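Long-range contact in putative fructose-bisphosphate aldolase (Coccidioides immitis, PDB 3PM6), which is a putative class II fructose-bisphosphate aldolase, a zinc-binding enzyme of the TIM-barrel fold: residues A[223-228]-A[245-250]. Residues are numbered along the deposited sequence; the frame is centred on the assembly and turned at random.
Sequences GLVLHG and VAKVNV. With ZN (zinc ion), chain S.
With CG anti to the carbonyl carbon in both His227 (chi1 -75°) and Asn249 (chi1 -70°), the imidazole and the carboxamide run side by side at the C-terminal ends of two parallel strands. Asn249 ND2 sits over one face of the His227 ring, offset toward its rim and 3.1 Å from CE1; ring and amide planes are 61° apart, and this is packing, since the nearby ND2 and NE2 are both donors. Both ring nitrogens have partners: ND1 binds zinc at 2.1 Å, where His91 and His196 supply the other two histidines of the site, and NE2 hydrogen-bonds to Glu148. Lys247, extended through chi3 and bent at chi4, lies alongside Val225, its NZ 3.5 Å from Val225 CG1. Lys247 NZ donates in plane to a lone pair of Asn249 OD1 at 3.0 Å and forms a salt bridge with Glu148. On the other face of the sheet, Leu226 CB packs 3.7 Å from Val245 CG1, beneath helix 234-242, where Phe237 and Cys240 meet Leu226. Two parallel ladder bonds set the register, Leu226 N to Lys247 O at 2.8 Å and nearly straight, and Asn249 N to Leu226 O at 3.0 Å; Ala246 N also bonds to Leu224 O. The two strands are the seventh and eighth of the closed barrel, joined by a beta-alpha-beta crossover. Glu148 takes His227 NE2 and Lys247 NZ on separate carboxylate oxygens, consistent with a second shell that orients the zinc ligand, while the NZ bond to OD1 probably helps set the Asn249 amide's rotation.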
loop_
_atom_site.group_PDB
_atom_site.type_symbol
_atom_site.label_atom_id
_atom_site.label_comp_id
_atom_site.label_asym_id
_atom_site.label_seq_id
_atom_site.Cartn_x
_atom_site.Cartn_y
_atom_site.Cartn_z
ATOM N N GLY A 223 26.126 9.497 11.511
ATOM C CA GLY A 223 26.106 8.205 10.803
ATOM C C GLY A 223 26.371 8.407 9.308
ATOM O O GLY A 223 26.129 9.480 8.772
ATOM N N LEU A 224 26.925 7.407 8.641
ATOM C CA LEU A 224 27.286 7.567 7.230
ATOM C C LEU A 224 26.402 6.669 6.408
ATOM O O LEU A 224 26.168 5.531 6.804
ATOM C CB LEU A 224 28.757 7.236 7.004
ATOM C CG LEU A 224 29.758 8.175 7.688
ATOM C CD1 LEU A 224 31.209 7.729 7.408
ATOM C CD2 LEU A 224 29.564 9.632 7.227
ATOM N N VAL A 225 25.929 7.190 5.281
ATOM C CA VAL A 225 24.876 6.574 4.483
ATOM C C VAL A 225 25.394 6.360 3.083
ATOM O O VAL A 225 25.851 7.310 2.418
ATOM C CB VAL A 225 23.571 7.449 4.472
ATOM C CG1 VAL A 225 22.425 6.733 3.762
ATOM C CG2 VAL A 225 23.145 7.747 5.915
ATOM N N LEU A 226 25.295 5.103 2.639
ATOM C CA LEU A 226 25.756 4.677 1.335
ATOM C C LEU A 226 24.613 4.734 0.321
ATOM O O LEU A 226 23.585 4.066 0.475
ATOM C CB LEU A 226 26.325 3.252 1.408
ATOM C CG LEU A 226 26.908 2.647 0.103
ATOM C CD1 LEU A 226 27.968 3.528 -0.531
ATOM C CD2 LEU A 226 27.495 1.263 0.345
ATOM N N HIS A 227 24.833 5.513 -0.723
ATOM C CA HIS A 227 23.925 5.618 -1.882
ATOM C C HIS A 227 24.586 5.029 -3.120
ATOM O O HIS A 227 25.834 4.949 -3.171
ATOM C CB HIS A 227 23.645 7.105 -2.173
ATOM C CG HIS A 227 22.703 7.733 -1.200
ATOM N ND1 HIS A 227 21.401 8.017 -1.520
ATOM C CD2 HIS A 227 22.869 8.106 0.095
ATOM C CE1 HIS A 227 20.792 8.531 -0.461
ATOM N NE2 HIS A 227 21.661 8.605 0.526
ATOM N N GLY A 228 23.759 4.665 -4.111
ATOM C CA GLY A 228 24.209 4.065 -5.345
ATOM C C GLY A 228 24.814 2.662 -5.230
ATOM O O GLY A 228 25.685 2.262 -6.024
ATOM N N VAL A 245 30.167 3.281 7.216
ATOM C CA VAL A 245 28.816 3.179 6.644
ATOM C C VAL A 245 27.887 2.389 7.547
ATOM O O VAL A 245 28.142 1.207 7.814
ATOM C CB VAL A 245 28.857 2.582 5.231
ATOM C CG1 VAL A 245 27.448 2.191 4.753
ATOM C CG2 VAL A 245 29.498 3.611 4.281
ATOM N N ALA A 246 26.816 3.038 8.021
ATOM C CA ALA A 246 25.887 2.390 8.941
ATOM C C ALA A 246 24.509 2.205 8.346
ATOM O O ALA A 246 23.652 1.593 8.971
ATOM C CB ALA A 246 25.774 3.198 10.265
ATOM N N LYS A 247 24.289 2.758 7.160
ATOM C CA LYS A 247 23.010 2.652 6.473
ATOM C C LYS A 247 23.331 2.459 5.005
ATOM O O LYS A 247 24.081 3.265 4.407
ATOM C CB LYS A 247 22.181 3.924 6.686
ATOM C CG LYS A 247 20.802 3.967 5.960
ATOM C CD LYS A 247 20.041 5.237 6.387
ATOM C CE LYS A 247 18.780 5.511 5.590
ATOM N NZ LYS A 247 19.049 6.334 4.371
ATOM N N VAL A 248 22.773 1.386 4.431
ATOM C CA VAL A 248 22.928 1.076 3.005
ATOM C C VAL A 248 21.578 1.145 2.279
ATOM O O VAL A 248 20.651 0.354 2.567
ATOM C CB VAL A 248 23.551 -0.338 2.827
ATOM C CG1 VAL A 248 23.482 -0.785 1.366
ATOM C CG2 VAL A 248 24.978 -0.367 3.375
ATOM N N ASN A 249 21.487 2.084 1.323
ATOM C CA ASN A 249 20.318 2.284 0.492
ATOM C C ASN A 249 20.343 1.392 -0.736
ATOM O O ASN A 249 21.359 1.326 -1.455
ATOM C CB ASN A 249 20.232 3.748 -0.019
ATOM C CG ASN A 249 19.891 4.735 1.100
ATOM O OD1 ASN A 249 19.920 4.382 2.286
ATOM N ND2 ASN A 249 19.560 5.959 0.730
ATOM N N VAL A 250 19.174 0.843 -1.042
ATOM C CA VAL A 250 19.011 -0.078 -2.135
ATOM C C VAL A 250 17.745 0.272 -2.867
ATOM O O VAL A 250 16.757 0.636 -2.257
ATOM C CB VAL A 250 18.864 -1.518 -1.594
ATOM C CG1 VAL A 250 18.738 -2.496 -2.729
ATOM C CG2 VAL A 250 20.075 -1.874 -0.742
HETATM ZN ZN ZN S . 20.249 7.585 -3.226
#